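Local coordinates for response regulator CheY-like protein (Mesorhizobium loti, PDB 3SNK) that forms the receiver-like N-terminal domain of a larger protein that probably binds and hydrolyses ATP and may take part in pilus assembly, at residues E100-L105 with S111-K116; D49-P54 with G70-K75; D29-L34 with V42-T47. All coordinates share one frame; numbering follows the deposited sequence.

In the fold
The three contacts sit around one five-stranded parallel sheet of a CheY-like receiver fold. Contacts 1 and 3 lie on opposite sides of the chain's centre, their centres 19 Å apart and nearest atoms about 8 Å apart, and each packs a helix against an outermost strand. Contact 2, formed by two loops, touches both: Gln101 NE2 approaches Gly70 O to 3.3 Å, centres 13 Å apart, and Leu72 CD2 meets Thr47 CG2 at 3.8 Å, centres 16 Å apart. Lys116 of contact 1 forms salt bridges to Asp23 and Asp66, an arrangement consistent with the acidic phosphoacceptor site of receiver domains.

Contact 1: E100-L105 with S111-K116; sequences EQTRVL and SDWLHK
Thr102 and Leu105, one helical turn apart, meet Trp113 within the beta-alpha-beta unit of strand 90-94, helix 99-107 and strand 112-115 of the receiver fold. Thr102 comes first: its CG2 lies 3.8 Å from Trp113 CH2, an oblique approach at the far end of the indole, the side chains crossing at about a right angle. The Thr102 hydroxyl is engaged by Thr98 O, leaving the methyl to make this contact. Leu105 follows with the larger share. CG is anti to the backbone N (chi1 -175°), which carries the branch toward the indole, and CD2 lies over one face of it, 3.5 Å from the five-membered ring centroid and 10° off the ring normal, a CH-pi contact. CG adds to it, 3.5 Å from Trp113 NE1. Cut back to an alanine here, Leu105 would probably leave that indole face without its methyl cover and open a gap beside Ala92 and Leu97. The indole probably occupies the place of the switch tyrosine of CheY, three residues before the conserved lysine. A water in the ring plane probably helps hold its rotation, accepting from Trp113 NE1 at 2.9 Å and donating to Leu105 O at 2.6 Å.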
loop_
_atom_site.group_PDB
_atom_site.type_symbol
_atom_site.label_atom_id
_atom_site.label_comp_id
_atom_site.label_asym_id
_atom_site.label_seq_id
_atom_site.Cartn_x
_atom_site.Cartn_y
_atom_site.Cartn_z
ATOM N N GLU A 100 8.103 -9.352 -15.678
ATOM C CA GLU A 100 6.669 -9.414 -15.998
ATOM C C GLU A 100 5.871 -8.798 -14.858
ATOM O O GLU A 100 4.901 -8.076 -15.093
ATOM C CB GLU A 100 6.244 -10.876 -16.243
ATOM C CG GLU A 100 4.803 -11.061 -16.703
ATOM C CD GLU A 100 4.321 -12.501 -16.699
ATOM O OE1 GLU A 100 3.985 -13.012 -15.604
ATOM O OE2 GLU A 100 4.265 -13.114 -17.789
ATOM N N GLN A 101 6.299 -9.056 -13.624
ATOM C CA GLN A 101 5.640 -8.501 -12.461
ATOM C C GLN A 101 5.958 -7.023 -12.320
ATOM O O GLN A 101 5.091 -6.270 -11.880
ATOM C CB GLN A 101 6.046 -9.260 -11.210
ATOM C CG GLN A 101 5.485 -10.677 -11.168
ATOM C CD GLN A 101 6.087 -11.454 -10.030
ATOM O OE1 GLN A 101 7.298 -11.444 -9.818
ATOM N NE2 GLN A 101 5.251 -12.134 -9.262
ATOM N N THR A 102 7.192 -6.601 -12.695
ATOM C CA THR A 102 7.638 -5.203 -12.601
ATOM C C THR A 102 6.815 -4.360 -13.589
ATOM O O THR A 102 6.472 -3.222 -13.255
ATOM C CB THR A 102 9.163 -5.097 -12.755
ATOM O OG1 THR A 102 9.744 -5.698 -11.595
ATOM C CG2 THR A 102 9.665 -3.648 -12.849
ATOM N N ARG A 103 6.444 -4.942 -14.743
ATOM C CA ARG A 103 5.599 -4.338 -15.771
ATOM C C ARG A 103 4.213 -3.976 -15.225
ATOM O O ARG A 103 3.707 -2.889 -15.509
ATOM C CB ARG A 103 5.425 -5.298 -16.946
ATOM C CG ARG A 103 6.428 -5.114 -18.043
ATOM C CD ARG A 103 5.773 -4.811 -19.375
ATOM N NE ARG A 103 6.786 -4.454 -20.366
ATOM C CZ ARG A 103 6.886 -3.271 -20.965
ATOM N NH1 ARG A 103 5.992 -2.316 -20.719
ATOM N NH2 ARG A 103 7.862 -3.043 -21.835
ATOM N N VAL A 104 3.601 -4.904 -14.454
ATOM C CA VAL A 104 2.290 -4.719 -13.830
ATOM C C VAL A 104 2.436 -3.643 -12.782
ATOM O O VAL A 104 1.606 -2.737 -12.750
ATOM C CB VAL A 104 1.691 -6.024 -13.231
ATOM C CG1 VAL A 104 0.328 -5.756 -12.607
ATOM C CG2 VAL A 104 1.588 -7.125 -14.284
ATOM N N LEU A 105 3.501 -3.736 -11.932
ATOM C CA LEU A 105 3.783 -2.753 -10.890
ATOM C C LEU A 105 3.947 -1.340 -11.503
ATOM O O LEU A 105 3.415 -0.380 -10.962
ATOM C CB LEU A 105 5.006 -3.132 -10.019
ATOM C CG LEU A 105 5.303 -2.200 -8.828
ATOM C CD1 LEU A 105 4.109 -2.078 -7.884
ATOM C CD2 LEU A 105 6.515 -2.646 -8.068
ATOM N N SER A 111 3.902 5.418 -6.083
ATOM C CA SER A 111 4.857 6.522 -5.919
ATOM C C SER A 111 6.162 5.987 -5.374
ATOM O O SER A 111 7.233 6.480 -5.739
ATOM C CB SER A 111 4.302 7.590 -4.984
ATOM O OG SER A 111 4.213 7.119 -3.648
ATOM N N ASP A 112 6.080 4.946 -4.517
ATOM C CA ASP A 112 7.272 4.364 -3.935
ATOM C C ASP A 112 7.261 2.830 -4.030
ATOM O O ASP A 112 6.221 2.206 -3.867
ATOM C CB ASP A 112 7.430 4.823 -2.463
ATOM C CG ASP A 112 7.413 6.341 -2.253
ATOM O OD1 ASP A 112 8.474 6.973 -2.402
ATOM O OD2 ASP A 112 6.332 6.889 -1.927
ATOM N N TRP A 113 8.430 2.244 -4.294
ATOM C CA TRP A 113 8.654 0.801 -4.335
ATOM C C TRP A 113 9.594 0.387 -3.187
ATOM O O TRP A 113 10.808 0.457 -3.336
ATOM C CB TRP A 113 9.266 0.380 -5.663
ATOM C CG TRP A 113 8.426 0.494 -6.903
ATOM C CD1 TRP A 113 7.164 1.004 -7.026
ATOM C CD2 TRP A 113 8.853 0.142 -8.218
ATOM N NE1 TRP A 113 6.778 0.987 -8.348
ATOM C CE2 TRP A 113 7.794 0.448 -9.101
ATOM C CE3 TRP A 113 10.028 -0.435 -8.736
ATOM C CZ2 TRP A 113 7.863 0.174 -10.470
ATOM C CZ3 TRP A 113 10.099 -0.692 -10.095
ATOM C CH2 TRP A 113 9.034 -0.371 -10.949
ATOM N N LEU A 114 9.044 -0.047 -2.060
ATOM C CA LEU A 114 9.866 -0.418 -0.910
ATOM C C LEU A 114 10.103 -1.915 -0.898
ATOM O O LEU A 114 9.221 -2.688 -1.278
ATOM C CB LEU A 114 9.220 0.069 0.396
ATOM C CG LEU A 114 8.831 1.581 0.433
ATOM C CD1 LEU A 114 8.063 1.921 1.703
ATOM C CD2 LEU A 114 10.058 2.493 0.303
ATOM N N HIS A 115 11.325 -2.319 -0.536
ATOM C CA HIS A 115 11.775 -3.708 -0.512
ATOM C C HIS A 115 11.846 -4.204 0.933
ATOM O O HIS A 115 12.413 -3.523 1.788
ATOM C CB HIS A 115 13.137 -3.813 -1.239
ATOM C CG HIS A 115 13.665 -5.207 -1.414
ATOM N ND1 HIS A 115 13.102 -6.089 -2.328
ATOM C CD2 HIS A 115 14.736 -5.806 -0.833
ATOM C CE1 HIS A 115 13.817 -7.204 -2.241
ATOM N NE2 HIS A 115 14.810 -7.085 -1.351
ATOM N N LYS A 116 11.255 -5.386 1.199
ATOM C CA LYS A 116 11.198 -6.033 2.514
ATOM C C LYS A 116 12.556 -6.653 2.919
ATOM O O LYS A 116 13.200 -7.279 2.072
ATOM C CB LYS A 116 10.124 -7.121 2.522
ATOM C CG LYS A 116 8.814 -6.708 3.166
ATOM C CD LYS A 116 7.847 -7.886 3.191
ATOM C CE LYS A 116 6.513 -7.553 3.803
ATOM N NZ LYS A 116 5.619 -8.734 3.794
HETATM O O HOH W 1 4.513 1.706 -9.965
#

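Contact 2: D49-P54 with G70-K75; sequences DFLKGP and GDLLGK
Leu72 reaches from the loop after strand 62-68 to Phe50 and Leu51 in the loop between strands 40-45 and 62-68, so that two connections of the receiver fold meet through side chains alone. Each connection contains a short 3-10 segment, as the i to i+3 backbone bonds show: Gly53 N to Phe50 O at 3.1 Å on one side, Lys75 N to Leu72 O at 3.1 Å on the other. Followed outward, Leu72 CB is still remote, 6.4 Å from Leu51 CD2. CG comes closer, 4.9 Å from Leu51 CD2, but still serves chiefly as the branch point. The two methyls then part. CD1 runs to the forked end of Leu51, 4.3 Å from its CD1 and 4.4 Å from its CD2, and thus faces both methyls of that fork. CD2 turns to the other neighbour and stands 4.3 Å from Phe50 CD2, approaching the ring obliquely. One leucine therefore spans two consecutive residues of the facing turn, at separations that indicate loose van der Waals contact.

The surroundings close the group. Ile78 of helix 78-82 touches Phe50, Leu51 and Leu72 alike, and Leu65 of strand 62-68 touches Phe50 and Leu72, so the loops are packed between a sheet strand and the following helix. Phe50 is also stacked on Trp85, whose NE1 donates to Phe50 O; the aromatic is thereby tied through both ring and backbone. In Leu72, CG is anti to the backbone N (chi1 -165°), carrying the fork toward the facing turn, where the two methyls find different partners. At the outer margin the aliphatic part of Lys75 approaches the same Leu51 fork, its CG 4.6 Å from Leu51 CD1.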
loop_
_atom_site.group_PDB
_atom_site.type_symbol
_atom_site.label_atom_id
_atom_site.label_comp_id
_atom_site.label_asym_id
_atom_site.label_seq_id
_atom_site.Cartn_x
_atom_site.Cartn_y
_atom_site.Cartn_z
ATOM N N ASP A 49 -8.288 -7.409 -0.237
ATOM C CA ASP A 49 -9.323 -6.388 0.032
ATOM C C ASP A 49 -9.070 -5.112 -0.784
ATOM O O ASP A 49 -9.969 -4.277 -0.946
ATOM C CB ASP A 49 -9.444 -6.053 1.525
ATOM C CG ASP A 49 -10.351 -7.013 2.302
ATOM O OD1 ASP A 49 -10.240 -8.246 2.091
ATOM O OD2 ASP A 49 -11.148 -6.530 3.136
ATOM N N PHE A 50 -7.845 -4.986 -1.317
ATOM C CA PHE A 50 -7.464 -3.874 -2.171
ATOM C C PHE A 50 -8.331 -3.875 -3.447
ATOM O O PHE A 50 -8.720 -2.808 -3.926
ATOM C CB PHE A 50 -5.974 -3.982 -2.515
ATOM C CG PHE A 50 -5.506 -3.011 -3.570
ATOM C CD1 PHE A 50 -5.126 -1.719 -3.227
ATOM C CD2 PHE A 50 -5.459 -3.383 -4.912
ATOM C CE1 PHE A 50 -4.689 -0.814 -4.210
ATOM C CE2 PHE A 50 -5.040 -2.470 -5.895
ATOM C CZ PHE A 50 -4.660 -1.198 -5.534
ATOM N N LEU A 51 -8.647 -5.084 -3.976
ATOM C CA LEU A 51 -9.426 -5.281 -5.200
ATOM C C LEU A 51 -10.841 -4.718 -5.106
ATOM O O LEU A 51 -11.462 -4.468 -6.138
ATOM C CB LEU A 51 -9.503 -6.774 -5.551
ATOM C CG LEU A 51 -8.177 -7.486 -5.857
ATOM C CD1 LEU A 51 -8.394 -8.980 -5.970
ATOM C CD2 LEU A 51 -7.535 -6.949 -7.141
ATOM N N LYS A 52 -11.347 -4.523 -3.878
ATOM C CA LYS A 52 -12.697 -4.026 -3.628
ATOM C C LYS A 52 -12.800 -2.518 -3.797
ATOM O O LYS A 52 -13.899 -1.995 -3.953
ATOM C CB LYS A 52 -13.158 -4.425 -2.214
ATOM C CG LYS A 52 -13.513 -5.895 -2.061
ATOM C CD LYS A 52 -13.545 -6.267 -0.583
ATOM C CE LYS A 52 -13.819 -7.728 -0.343
ATOM N NZ LYS A 52 -14.064 -8.002 1.098
ATOM N N GLY A 53 -11.670 -1.826 -3.758
ATOM C CA GLY A 53 -11.654 -0.374 -3.863
ATOM C C GLY A 53 -11.993 0.276 -2.530
ATOM O O GLY A 53 -12.234 -0.421 -1.536
ATOM N N PRO A 54 -12.027 1.620 -2.467
ATOM C CA PRO A 54 -12.320 2.281 -1.180
ATOM C C PRO A 54 -13.793 2.165 -0.742
ATOM O O PRO A 54 -14.685 2.267 -1.589
ATOM C CB PRO A 54 -11.960 3.749 -1.438
ATOM C CG PRO A 54 -12.006 3.922 -2.898
ATOM C CD PRO A 54 -11.786 2.594 -3.548
ATOM N N GLY A 70 4.493 -11.081 -4.798
ATOM C CA GLY A 70 3.859 -10.523 -5.993
ATOM C C GLY A 70 2.711 -11.324 -6.577
ATOM O O GLY A 70 2.410 -11.187 -7.765
ATOM N N ASP A 71 2.049 -12.145 -5.741
ATOM C CA ASP A 71 0.921 -12.992 -6.128
ATOM C C ASP A 71 -0.243 -12.142 -6.692
ATOM O O ASP A 71 -0.826 -12.509 -7.711
ATOM C CB ASP A 71 0.436 -13.844 -4.925
ATOM C CG ASP A 71 1.530 -14.529 -4.099
ATOM O OD1 ASP A 71 2.244 -13.814 -3.326
ATOM O OD2 ASP A 71 1.624 -15.785 -4.160
ATOM N N LEU A 72 -0.541 -10.996 -6.050
ATOM C CA LEU A 72 -1.615 -10.081 -6.434
ATOM C C LEU A 72 -1.401 -9.467 -7.839
ATOM O O LEU A 72 -2.376 -9.222 -8.524
ATOM C CB LEU A 72 -1.772 -8.971 -5.384
ATOM C CG LEU A 72 -3.063 -8.146 -5.440
ATOM C CD1 LEU A 72 -4.250 -8.940 -4.922
ATOM C CD2 LEU A 72 -2.926 -6.873 -4.635
ATOM N N LEU A 73 -0.149 -9.291 -8.288
ATOM C CA LEU A 73 0.179 -8.711 -9.595
ATOM C C LEU A 73 -0.218 -9.606 -10.761
ATOM O O LEU A 73 -0.299 -9.129 -11.897
ATOM C CB LEU A 73 1.675 -8.388 -9.683
ATOM C CG LEU A 73 2.205 -7.373 -8.679
ATOM C CD1 LEU A 73 3.704 -7.486 -8.559
ATOM C CD2 LEU A 73 1.785 -5.926 -9.034
ATOM N N GLY A 74 -0.453 -10.887 -10.478
ATOM C CA GLY A 74 -0.904 -11.849 -11.476
ATOM C C GLY A 74 -2.415 -11.969 -11.550
ATOM O O GLY A 74 -2.926 -12.761 -12.341
ATOM N N LYS A 75 -3.150 -11.198 -10.723
ATOM C CA LYS A 75 -4.612 -11.212 -10.718
ATOM C C LYS A 75 -5.138 -10.421 -11.926
ATOM O O LYS A 75 -4.684 -9.300 -12.168
ATOM C CB LYS A 75 -5.193 -10.698 -9.395
ATOM C CG LYS A 75 -5.837 -11.797 -8.553
ATOM C CD LYS A 75 -4.857 -12.488 -7.603
ATOM C CE LYS A 75 -5.444 -13.725 -6.961
ATOM N NZ LYS A 75 -6.531 -13.404 -5.996
#

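Contact 3: D29-L34 with V42-T47; sequences DVATRL and VRVSET
Helix 29-34 and strand 42-45 run antiparallel: the axes of these short segments make an angle of 177° and approach to 9.2 Å, with Ala31 and Val42 the nearest pair at 6.4 Å between CA atoms. The small side chain of Ala31 suits this close point. Its CB faces two valine methyls of the strand, 4.0 Å from Val44 CG2 and 4.3 Å from Val42 CG1; the latter methyl is just as near to Ala31 CA, which shows that it lies against the helix backbone and not merely against the side-chain tip. Val42 uses both of its branches. CG1, anti to the backbone N (chi1 -176°), takes Ala31, while CG2 extends to the next helical turn and meets Leu34 CB at 3.8 Å, the shortest approach across the contact. Leu34 thus touches the strand with the root of its side chain, and it also packs on Leu124 and Val127 of helix 120-129, so it joins two helices with the edge of the sheet.

The residue between the valines takes the other side: at Arg43 the bond from CA to CB is directed away from the helix; further out the side chain touches Ala18, Pro55 and Trp85, while the backbone is hydrogen-bonded to Val17 and Leu19 of strand 15-20. Val42 and Val44 accordingly belong to the sheet face that the helix covers, and Leu19 touches both Val44 and Val30. This is the packing of the crossover helix on the strand that follows it, in the beta-alpha-beta unit of strand 15-20, helix 24-36 and strand 40-45 that opens the CheY-like receiver fold.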
loop_
_atom_site.group_PDB
_atom_site.type_symbol
_atom_site.label_atom_id
_atom_site.label_comp_id
_atom_site.label_asym_id
_atom_site.label_seq_id
_atom_site.Cartn_x
_atom_site.Cartn_y
_atom_site.Cartn_z
ATOM N N ASP A 29 3.715 -3.717 12.545
ATOM C CA ASP A 29 4.817 -2.760 12.567
ATOM C C ASP A 29 4.504 -1.482 11.817
ATOM O O ASP A 29 4.828 -0.416 12.318
ATOM C CB ASP A 29 6.117 -3.380 12.065
ATOM C CG ASP A 29 6.693 -4.455 12.984
ATOM O OD1 ASP A 29 6.613 -4.290 14.244
ATOM O OD2 ASP A 29 7.253 -5.443 12.457
ATOM N N VAL A 30 3.880 -1.563 10.656
ATOM C CA VAL A 30 3.530 -0.363 9.891
ATOM C C VAL A 30 2.420 0.423 10.605
ATOM O O VAL A 30 2.531 1.642 10.694
ATOM C CB VAL A 30 3.137 -0.706 8.416
ATOM C CG1 VAL A 30 2.509 0.495 7.701
ATOM C CG2 VAL A 30 4.362 -1.198 7.651
ATOM N N ALA A 31 1.352 -0.252 11.095
ATOM C CA ALA A 31 0.277 0.474 11.786
ATOM C C ALA A 31 0.809 1.167 13.039
ATOM O O ALA A 31 0.465 2.319 13.265
ATOM C CB ALA A 31 -0.874 -0.445 12.145
ATOM N N THR A 32 1.690 0.496 13.813
ATOM C CA THR A 32 2.297 1.066 15.011
ATOM C C THR A 32 3.124 2.312 14.640
ATOM O O THR A 32 2.999 3.341 15.302
ATOM C CB THR A 32 3.145 0.016 15.742
ATOM O OG1 THR A 32 2.301 -1.085 16.081
ATOM C CG2 THR A 32 3.764 0.540 17.021
ATOM N N ARG A 33 3.994 2.196 13.632
ATOM C CA ARG A 33 4.861 3.307 13.192
ATOM C C ARG A 33 4.078 4.546 12.808
ATOM O O ARG A 33 4.423 5.654 13.231
ATOM C CB ARG A 33 5.747 2.897 11.999
ATOM C CG ARG A 33 7.040 2.231 12.444
ATOM C CD ARG A 33 8.007 1.973 11.310
ATOM N NE ARG A 33 9.173 1.221 11.777
ATOM C CZ ARG A 33 9.489 -0.012 11.381
ATOM N NH1 ARG A 33 8.742 -0.641 10.478
ATOM N NH2 ARG A 33 10.565 -0.616 11.870
ATOM N N LEU A 34 3.038 4.364 12.010
ATOM C CA LEU A 34 2.248 5.477 11.485
ATOM C C LEU A 34 1.322 6.058 12.539
ATOM O O LEU A 34 1.155 7.279 12.574
ATOM C CB LEU A 34 1.456 5.052 10.231
ATOM C CG LEU A 34 2.283 4.691 8.978
ATOM C CD1 LEU A 34 1.357 4.419 7.785
ATOM C CD2 LEU A 34 3.271 5.814 8.590
ATOM N N VAL A 42 -5.137 5.127 10.424
ATOM C CA VAL A 42 -4.725 3.912 9.713
ATOM C C VAL A 42 -5.713 2.722 9.839
ATOM O O VAL A 42 -5.929 2.217 10.918
ATOM C CB VAL A 42 -3.314 3.500 10.182
ATOM C CG1 VAL A 42 -2.808 2.295 9.407
ATOM C CG2 VAL A 42 -2.340 4.666 10.047
ATOM N N ARG A 43 -6.264 2.258 8.698
ATOM C CA ARG A 43 -7.148 1.085 8.599
ATOM C C ARG A 43 -6.301 -0.058 8.010
ATOM O O ARG A 43 -5.547 0.174 7.061
ATOM C CB ARG A 43 -8.379 1.434 7.733
ATOM C CG ARG A 43 -9.175 0.251 7.176
ATOM C CD ARG A 43 -10.428 0.663 6.401
ATOM N NE ARG A 43 -10.202 1.724 5.404
ATOM C CZ ARG A 43 -10.001 1.519 4.103
ATOM N NH1 ARG A 43 -9.956 0.284 3.615
ATOM N NH2 ARG A 43 -9.839 2.548 3.280
ATOM N N VAL A 44 -6.399 -1.268 8.569
ATOM C CA VAL A 44 -5.599 -2.433 8.145
ATOM C C VAL A 44 -6.544 -3.539 7.591
ATOM O O VAL A 44 -7.618 -3.777 8.166
ATOM C CB VAL A 44 -4.723 -2.923 9.333
ATOM C CG1 VAL A 44 -3.892 -4.146 8.969
ATOM C CG2 VAL A 44 -3.808 -1.811 9.830
ATOM N N SER A 45 -6.131 -4.218 6.488
ATOM C CA SER A 45 -6.926 -5.261 5.803
ATOM C C SER A 45 -6.047 -6.303 5.093
ATOM O O SER A 45 -4.860 -6.055 4.890
ATOM C CB SER A 45 -7.834 -4.617 4.750
ATOM O OG SER A 45 -8.659 -3.583 5.258
ATOM N N GLU A 46 -6.643 -7.448 4.693
ATOM C CA GLU A 46 -6.016 -8.511 3.892
ATOM C C GLU A 46 -5.669 -7.962 2.484
ATOM O O GLU A 46 -6.400 -7.110 1.975
ATOM C CB GLU A 46 -6.965 -9.715 3.775
ATOM N N THR A 47 -4.579 -8.461 1.862
ATOM C CA THR A 47 -4.055 -8.021 0.561
ATOM C C THR A 47 -5.154 -7.970 -0.504
ATOM O O THR A 47 -5.275 -6.948 -1.188
ATOM C CB THR A 47 -2.872 -8.910 0.114
ATOM O OG1 THR A 47 -1.788 -8.711 1.012
ATOM C CG2 THR A 47 -2.368 -8.581 -1.283
#